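Local coordinates for protein dipicolinate synthase subunit A (Bacillus halodurans, PDB 3D4O) that probably takes part in oxidising dihydrodipicolinate to dipicolinate, a compound of the bacterial spore core, using a Rossmann-type nucleotide-binding fold, at residues Y132-T137 with G167-R172; M143-I146 with T152-G155; I146-F151 with H237-D242. All blocks are in the same frame, centred on the assembly; numbering follows the deposited sequence.

All three contacts draw one partner from the long helix 127-148 or the loop that leaves it, and all lie within the alanine dehydrogenase/PNT-type part of the chain. Contact 1 sits towards the start of that helix, its centre about 16 Å from that of contact 2 and about 18 Å from that of contact 3. Contacts 2 and 3 share I146, with centres about 7 Å apart. Along the chain, contact 2 begins and ends between the two segments of contact 1, whereas contacts 1 and 3 alternate. The helix is thus tied in turn to helix 165-176, to the loop before strand 157-161 and to strand 239-242 of the same parallel sheet. Each contact also touches the second subunit.

Contact 1: Y132-T137 with G167-R172; sequences YNSIPT and GMSVAR. With EDO (1,2-ethanediol), chain L.
S134 and S169 meet through their side chains; they are the one pair that touches between 132-137 and 167-172, with S134 CA 6.1 Å from S169 CA. CB of S134 points at helix 165-176 and lies 3.7 Å from CB of S169 and 3.3 Å from that residue's OG. One atom further on, S134 OG stands between its own backbone N and carbonyl carbon (chi1 70°). From there it binds back to the carbonyl O of I131 and also faces S169, with 2.5 Å between S134 OG and S169 OG. That is very short for a hydrogen bond, which makes the exact length doubtful, and R165 O is a second, weak partner for the S169 hydroxyl. Two small side chains are what let the helix backbones come this near.

Helix 165-176 follows strand 157-161, and G167 fits the third glycine of a Rossmann-type GxGxxG pattern, as in the nucleotide-binding domains of related dehydrogenases. V170 and A171 pack on V160 of that strand. On the other helix, P136 has no N-H to give to the preceding turn, and the helix kinks there. One turn back from T137, N133 O takes two bonds from it: OG1 at 2.9 Å, tilted 34° from the carbonyl plane, and the backbone N at 3.2 Å from the opposite face. I135 and P136 pack on H154 and T152 of the second subunit. At the far end of 167-172, a 1,2-ethanediol, probably from the crystallisation liquor, makes a weak bond from its O2 to R172 O.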
loop_
_atom_site.group_PDB
_atom_site.type_symbol
_atom_site.label_atom_id
_atom_site.label_comp_id
_atom_site.label_asym_id
_atom_site.label_seq_id
_atom_site.Cartn_x
_atom_site.Cartn_y
_atom_site.Cartn_z
ATOM N N TYR C 132 -10.657 -9.014 14.920
ATOM C CA TYR C 132 -10.654 -7.557 14.748
ATOM C C TYR C 132 -9.288 -7.094 14.260
ATOM O O TYR C 132 -9.153 -6.197 13.423
ATOM C CB TYR C 132 -11.039 -6.788 16.035
ATOM C CG TYR C 132 -12.503 -6.873 16.321
ATOM C CD1 TYR C 132 -13.433 -6.367 15.426
ATOM C CD2 TYR C 132 -12.967 -7.456 17.476
ATOM C CE1 TYR C 132 -14.786 -6.457 15.687
ATOM C CE2 TYR C 132 -14.302 -7.549 17.736
ATOM C CZ TYR C 132 -15.203 -7.068 16.846
ATOM O OH TYR C 132 -16.533 -7.183 17.152
ATOM N N ASN C 133 -8.262 -7.753 14.764
ATOM C CA ASN C 133 -6.876 -7.328 14.494
ATOM C C ASN C 133 -6.421 -7.732 13.087
ATOM O O ASN C 133 -5.456 -7.171 12.546
ATOM C CB ASN C 133 -5.961 -7.891 15.596
ATOM C CG ASN C 133 -4.540 -7.404 15.496
ATOM O OD1 ASN C 133 -4.248 -6.216 15.713
ATOM N ND2 ASN C 133 -3.631 -8.324 15.197
ATOM N N SER C 134 -7.128 -8.705 12.509
ATOM C CA SER C 134 -6.859 -9.188 11.144
ATOM C C SER C 134 -7.188 -8.106 10.130
ATOM O O SER C 134 -6.669 -8.126 9.014
ATOM C CB SER C 134 -7.649 -10.446 10.744
ATOM O OG SER C 134 -9.042 -10.203 10.563
ATOM N N ILE C 135 -8.042 -7.160 10.522
ATOM C CA ILE C 135 -8.473 -6.085 9.598
ATOM C C ILE C 135 -7.299 -5.120 9.298
ATOM O O ILE C 135 -6.885 -4.965 8.148
ATOM C CB ILE C 135 -9.725 -5.358 10.080
ATOM C CG1 ILE C 135 -10.885 -6.362 10.137
ATOM C CG2 ILE C 135 -10.090 -4.223 9.126
ATOM C CD1 ILE C 135 -12.148 -5.819 10.754
ATOM N N PRO C 136 -6.738 -4.480 10.327
ATOM C CA PRO C 136 -5.590 -3.674 9.969
ATOM C C PRO C 136 -4.397 -4.493 9.452
ATOM O O PRO C 136 -3.578 -3.978 8.694
ATOM C CB PRO C 136 -5.222 -2.957 11.285
ATOM C CG PRO C 136 -5.826 -3.864 12.396
ATOM C CD PRO C 136 -7.111 -4.357 11.739
ATOM N N THR C 137 -4.267 -5.743 9.880
ATOM C CA THR C 137 -3.168 -6.574 9.394
ATOM C C THR C 137 -3.271 -6.723 7.870
ATOM O O THR C 137 -2.266 -6.596 7.164
ATOM C CB THR C 137 -3.105 -7.958 10.050
ATOM O OG1 THR C 137 -2.858 -7.811 11.458
ATOM C CG2 THR C 137 -1.984 -8.767 9.442
ATOM N N GLY C 167 -5.929 -15.266 7.617
ATOM C CA GLY C 167 -5.886 -15.693 6.237
ATOM C C GLY C 167 -7.202 -15.409 5.576
ATOM O O GLY C 167 -7.246 -15.011 4.438
HETATM N N MSE C 168 -8.278 -15.615 6.322
HETATM C CA MSE C 168 -9.604 -15.383 5.784
HETATM C C MSE C 168 -9.827 -13.902 5.460
HETATM O O MSE C 168 -10.465 -13.565 4.467
HETATM C CB MSE C 168 -10.682 -15.891 6.725
HETATM C CG MSE C 168 -12.042 -15.357 6.332
HETATM SE SE MSE C 168 -13.453 -16.413 7.004
HETATM C CE MSE C 168 -12.759 -17.888 6.019
ATOM N N SER C 169 -9.277 -13.028 6.293
ATOM C CA SER C 169 -9.441 -11.566 6.109
ATOM C C SER C 169 -8.554 -11.034 4.995
ATOM O O SER C 169 -8.913 -10.124 4.256
ATOM C CB SER C 169 -9.040 -10.828 7.383
ATOM O OG SER C 169 -9.886 -11.205 8.443
ATOM N N VAL C 170 -7.386 -11.631 4.921
ATOM C CA VAL C 170 -6.348 -11.246 3.972
ATOM C C VAL C 170 -6.764 -11.645 2.571
ATOM O O VAL C 170 -6.737 -10.849 1.646
ATOM C CB VAL C 170 -4.975 -11.836 4.341
ATOM C CG1 VAL C 170 -4.001 -11.793 3.142
ATOM C CG2 VAL C 170 -4.393 -11.097 5.578
ATOM N N ALA C 171 -7.201 -12.879 2.435
ATOM C CA ALA C 171 -7.585 -13.395 1.116
ATOM C C ALA C 171 -8.791 -12.620 0.559
ATOM O O ALA C 171 -8.804 -12.197 -0.603
ATOM C CB ALA C 171 -7.863 -14.874 1.190
ATOM N N ARG C 172 -9.745 -12.337 1.431
ATOM C CA ARG C 172 -10.981 -11.642 1.057
ATOM C C ARG C 172 -10.678 -10.257 0.451
ATOM O O ARG C 172 -11.264 -9.833 -0.540
ATOM C CB ARG C 172 -11.914 -11.533 2.283
ATOM C CG ARG C 172 -13.322 -11.016 1.993
ATOM C CD ARG C 172 -14.294 -11.137 3.224
ATOM N NE ARG C 172 -15.078 -12.388 3.364
ATOM C CZ ARG C 172 -14.937 -13.278 4.358
ATOM N NH1 ARG C 172 -14.017 -13.063 5.286
ATOM N NH2 ARG C 172 -15.742 -14.368 4.445
HETATM C C1 EDO L . -13.996 -13.148 -1.730
HETATM O O1 EDO L . -15.196 -13.724 -1.204
HETATM C C2 EDO L . -14.325 -11.845 -2.462
HETATM O O2 EDO L . -13.685 -10.781 -1.770
#

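Contact 2: M143-I146 with T152-G155; sequences MMAI and TIHG
Where helix 127-148 runs out and the chain loops towards strand 157-161 of the Rossmann-type sheet, I153 folds back on A145 and I146 in the last turns of the helix. The side chains meet by apolar packing alone, the contact closes over only a few residues of chain, and all three residues are buried. I153 supplies both halves of it. Its CG1 lies 3.9 Å from CG1 of I146, the two side chains crossing at about a right angle. Beyond that, the chi2 bend of -49° swings CD1 towards A145, where it rests 3.9 Å from A145 CB and 3.8 Å from A145 O. That carbonyl accepts a hydrogen bond from T149 OG1; the methyl of I153 only packs against it. F174 of helix 165-176 touches both A145 and I153, making a shared apolar cluster between the helix end, the loop and the neighbouring helix.

The loop is held from outside as well. The carboxylate of E139 of the second subunit takes the backbone N of I153 on one oxygen and that of H154 on the other, while I146 packs on M143 of that subunit. G155, with a positive phi of 85°, turns the chain and makes a backbone hydrogen bond with G178. T152 ties the loop to itself: its OG1 donates to H154 O over 2.8 Å, in the carbonyl plane and on a lone pair.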
loop_
_atom_site.group_PDB
_atom_site.type_symbol
_atom_site.label_atom_id
_atom_site.label_comp_id
_atom_site.label_asym_id
_atom_site.label_seq_id
_atom_site.Cartn_x
_atom_site.Cartn_y
_atom_site.Cartn_z
HETATM N N MSE C 143 -1.158 -2.757 1.613
HETATM C CA MSE C 143 -0.302 -1.576 1.413
HETATM C C MSE C 143 1.096 -2.042 1.014
HETATM O O MSE C 143 1.708 -1.508 0.115
HETATM C CB MSE C 143 -0.235 -0.708 2.677
HETATM C CG MSE C 143 0.877 0.346 2.613
HETATM SE SE MSE C 143 1.336 1.074 4.385
HETATM C CE MSE C 143 2.338 -0.477 5.111
HETATM N N MSE C 144 1.582 -3.078 1.668
HETATM C CA MSE C 144 2.934 -3.586 1.359
HETATM C C MSE C 144 3.065 -4.200 -0.041
HETATM O O MSE C 144 4.089 -4.058 -0.725
HETATM C CB MSE C 144 3.384 -4.682 2.319
HETATM C CG MSE C 144 3.145 -4.449 3.795
HETATM SE SE MSE C 144 4.766 -4.776 4.803
HETATM C CE MSE C 144 5.232 -3.023 3.965
ATOM N N ALA C 145 2.058 -4.964 -0.408
ATOM C CA ALA C 145 2.069 -5.685 -1.683
ATOM C C ALA C 145 2.074 -4.662 -2.814
ATOM O O ALA C 145 2.776 -4.816 -3.836
ATOM C CB ALA C 145 0.870 -6.630 -1.786
ATOM N N ILE C 146 1.322 -3.593 -2.590
ATOM C CA ILE C 146 1.259 -2.505 -3.555
ATOM C C ILE C 146 2.612 -1.786 -3.611
ATOM O O ILE C 146 3.163 -1.504 -4.701
ATOM C CB ILE C 146 0.116 -1.505 -3.231
ATOM C CG1 ILE C 146 -1.252 -2.205 -3.384
ATOM C CG2 ILE C 146 0.244 -0.227 -4.108
ATOM C CD1 ILE C 146 -2.420 -1.373 -2.914
ATOM N N THR C 152 0.512 -4.182 -10.930
ATOM C CA THR C 152 -0.735 -4.074 -10.148
ATOM C C THR C 152 -1.121 -5.395 -9.502
ATOM O O THR C 152 -0.948 -6.470 -10.067
ATOM C CB THR C 152 -1.963 -3.577 -11.002
ATOM O OG1 THR C 152 -2.189 -4.490 -12.099
ATOM C CG2 THR C 152 -1.753 -2.113 -11.542
ATOM N N ILE C 153 -1.643 -5.274 -8.301
ATOM C CA ILE C 153 -2.247 -6.413 -7.583
ATOM C C ILE C 153 -3.497 -6.831 -8.342
ATOM O O ILE C 153 -3.846 -8.006 -8.405
ATOM C CB ILE C 153 -2.637 -6.035 -6.135
ATOM C CG1 ILE C 153 -1.398 -5.570 -5.367
ATOM C CG2 ILE C 153 -3.264 -7.219 -5.438
ATOM C CD1 ILE C 153 -0.238 -6.514 -5.505
ATOM N N HIS C 154 -4.153 -5.841 -8.928
ATOM C CA HIS C 154 -5.315 -6.081 -9.769
ATOM C C HIS C 154 -4.851 -6.958 -10.932
ATOM O O HIS C 154 -3.880 -6.628 -11.641
ATOM C CB HIS C 154 -5.861 -4.732 -10.287
ATOM C CG HIS C 154 -7.154 -4.845 -11.046
ATOM N ND1 HIS C 154 -7.264 -5.600 -12.184
ATOM C CD2 HIS C 154 -8.363 -4.251 -10.876
ATOM C CE1 HIS C 154 -8.485 -5.485 -12.674
ATOM N NE2 HIS C 154 -9.175 -4.674 -11.896
ATOM N N GLY C 155 -5.475 -8.116 -11.068
ATOM C CA GLY C 155 -5.175 -9.020 -12.153
ATOM C C GLY C 155 -4.005 -9.958 -11.931
ATOM O O GLY C 155 -3.743 -10.855 -12.726
#

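Contact 3: I146-F151 with H237-D242; sequences IQHTDF and HTFVID
Two aromatic pairs, H148 with F239 and F151 with H237, carry most of this contact. In the first the ring planes stand at 47° and the centroids are 5.2 Å apart, an oblique meeting. H148 does much of the touching with its CB, 3.5 Å from F239 CE2, and its ring carbon CG then lies 3.8 Å from F239 CZ. F239 gets there because its CG is anti to the backbone N (chi1 -180°), which carries the ring out from the strand to the helix end. In the second pair the planes are at 82°, and F151 CE2 comes 3.8 Å from H237 CD2.

The aliphatic contacts are fewer. T149 CG2 approaches F239 CD2 at 4.3 Å, and T149 CB lies over the centre of the F151 ring, 3.8 Å above its plane. I241 CG1 lies over one face of the F239 ring, toward its rim. A serine in place of F239 would probably leave H148 CB and T149 CG2 facing a gap and the imidazole of H148 without its aromatic neighbour.

The polar ends turn to other partners: H148 ND1 to K261 NZ, H237 NE2 to D215 OD1, and T149 OG1 to A145 O.

Strand 239-242 runs between 216-219 and 261-264 in the parallel sheet; F239 leans from it onto the end of helix 127-148 and I241 onto T141, M144 and A145 slightly earlier, and in the loop that follows F151 packs on T276 of the second subunit.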
loop_
_atom_site.group_PDB
_atom_site.type_symbol
_atom_site.label_atom_id
_atom_site.label_comp_id
_atom_site.label_asym_id
_atom_site.label_seq_id
_atom_site.Cartn_x
_atom_site.Cartn_y
_atom_site.Cartn_z
ATOM N N ILE C 146 1.322 -3.593 -2.590
ATOM C CA ILE C 146 1.259 -2.505 -3.555
ATOM C C ILE C 146 2.612 -1.786 -3.611
ATOM O O ILE C 146 3.163 -1.504 -4.701
ATOM C CB ILE C 146 0.116 -1.505 -3.231
ATOM C CG1 ILE C 146 -1.252 -2.205 -3.384
ATOM C CG2 ILE C 146 0.244 -0.227 -4.108
ATOM C CD1 ILE C 146 -2.420 -1.373 -2.914
ATOM N N GLN C 147 3.155 -1.476 -2.444
ATOM C CA GLN C 147 4.449 -0.748 -2.360
ATOM C C GLN C 147 5.633 -1.424 -3.000
ATOM O O GLN C 147 6.514 -0.756 -3.552
ATOM C CB GLN C 147 4.916 -0.560 -0.898
ATOM C CG GLN C 147 4.291 0.574 -0.187
ATOM C CD GLN C 147 4.681 0.738 1.272
ATOM O OE1 GLN C 147 5.289 -0.142 1.873
ATOM N NE2 GLN C 147 4.289 1.876 1.857
ATOM N N HIS C 148 5.686 -2.737 -2.838
ATOM C CA HIS C 148 6.884 -3.511 -3.199
ATOM C C HIS C 148 6.846 -4.218 -4.530
ATOM O O HIS C 148 7.782 -4.946 -4.858
ATOM C CB HIS C 148 7.214 -4.549 -2.107
ATOM C CG HIS C 148 7.686 -3.936 -0.829
ATOM N ND1 HIS C 148 8.988 -3.535 -0.641
ATOM C CD2 HIS C 148 7.034 -3.655 0.324
ATOM C CE1 HIS C 148 9.118 -3.025 0.571
ATOM N NE2 HIS C 148 7.944 -3.074 1.174
ATOM N N THR C 149 5.753 -4.017 -5.267
ATOM C CA THR C 149 5.595 -4.594 -6.608
ATOM C C THR C 149 5.635 -3.506 -7.679
ATOM O O THR C 149 5.320 -2.329 -7.415
ATOM C CB THR C 149 4.313 -5.400 -6.729
ATOM O OG1 THR C 149 3.196 -4.532 -6.470
ATOM C CG2 THR C 149 4.328 -6.577 -5.732
ATOM N N ASP C 150 6.106 -3.869 -8.862
ATOM C CA ASP C 150 6.172 -2.923 -9.960
ATOM C C ASP C 150 5.028 -3.177 -10.936
ATOM O O ASP C 150 4.956 -2.611 -11.993
ATOM C CB ASP C 150 7.537 -2.927 -10.646
ATOM C CG ASP C 150 7.809 -4.196 -11.449
ATOM O OD1 ASP C 150 7.029 -5.175 -11.402
ATOM O OD2 ASP C 150 8.814 -4.179 -12.156
ATOM N N PHE C 151 4.117 -4.013 -10.508
ATOM C CA PHE C 151 2.910 -4.377 -11.250
ATOM C C PHE C 151 1.700 -4.228 -10.333
ATOM O O PHE C 151 1.828 -4.152 -9.103
ATOM C CB PHE C 151 3.000 -5.836 -11.772
ATOM C CG PHE C 151 3.313 -6.848 -10.694
ATOM C CD1 PHE C 151 2.318 -7.367 -9.885
ATOM C CD2 PHE C 151 4.614 -7.269 -10.482
ATOM C CE1 PHE C 151 2.611 -8.293 -8.865
ATOM C CE2 PHE C 151 4.902 -8.185 -9.483
ATOM C CZ PHE C 151 3.897 -8.702 -8.675
ATOM N N HIS C 237 10.162 -13.056 -9.743
ATOM C CA HIS C 237 9.703 -11.739 -9.274
ATOM C C HIS C 237 8.719 -11.845 -8.116
ATOM O O HIS C 237 8.231 -10.841 -7.622
ATOM C CB HIS C 237 9.010 -11.002 -10.411
ATOM C CG HIS C 237 7.733 -11.651 -10.832
ATOM N ND1 HIS C 237 7.660 -12.539 -11.884
ATOM C CD2 HIS C 237 6.486 -11.590 -10.297
ATOM C CE1 HIS C 237 6.416 -12.976 -11.994
ATOM N NE2 HIS C 237 5.687 -12.431 -11.031
ATOM N N THR C 238 8.447 -13.068 -7.665
ATOM C CA THR C 238 7.439 -13.260 -6.629
ATOM C C THR C 238 7.805 -12.522 -5.345
ATOM O O THR C 238 8.960 -12.438 -4.960
ATOM C CB THR C 238 7.208 -14.713 -6.287
ATOM O OG1 THR C 238 6.990 -15.446 -7.486
ATOM C CG2 THR C 238 5.967 -14.850 -5.421
ATOM N N PHE C 239 6.779 -11.991 -4.697
ATOM C CA PHE C 239 6.946 -11.313 -3.407
ATOM C C PHE C 239 6.254 -12.152 -2.330
ATOM O O PHE C 239 5.056 -12.421 -2.393
ATOM C CB PHE C 239 6.379 -9.903 -3.492
ATOM C CG PHE C 239 6.502 -9.094 -2.214
ATOM C CD1 PHE C 239 7.585 -9.229 -1.381
ATOM C CD2 PHE C 239 5.558 -8.137 -1.912
ATOM C CE1 PHE C 239 7.687 -8.481 -0.240
ATOM C CE2 PHE C 239 5.675 -7.354 -0.796
ATOM C CZ PHE C 239 6.757 -7.519 0.041
ATOM N N VAL C 240 7.035 -12.601 -1.363
ATOM C CA VAL C 240 6.483 -13.406 -0.271
ATOM C C VAL C 240 6.367 -12.550 0.982
ATOM O O VAL C 240 7.356 -12.050 1.476
ATOM C CB VAL C 240 7.360 -14.613 0.116
ATOM C CG1 VAL C 240 6.782 -15.274 1.385
ATOM C CG2 VAL C 240 7.504 -15.632 -1.050
ATOM N N ILE C 241 5.147 -12.389 1.468
ATOM C CA ILE C 241 4.895 -11.635 2.688
ATOM C C ILE C 241 4.513 -12.647 3.764
ATOM O O ILE C 241 3.480 -13.301 3.654
ATOM C CB ILE C 241 3.781 -10.572 2.506
ATOM C CG1 ILE C 241 4.197 -9.475 1.505
ATOM C CG2 ILE C 241 3.497 -9.854 3.820
ATOM C CD1 ILE C 241 3.073 -8.416 1.222
ATOM N N ASP C 242 5.388 -12.820 4.752
ATOM C CA ASP C 242 5.176 -13.798 5.839
ATOM C C ASP C 242 4.655 -13.135 7.110
ATOM O O ASP C 242 5.349 -12.378 7.807
ATOM C CB ASP C 242 6.428 -14.600 6.102
ATOM C CG ASP C 242 6.147 -15.894 6.818
ATOM O OD1 ASP C 242 5.031 -16.087 7.345
ATOM O OD2 ASP C 242 7.067 -16.716 6.861
#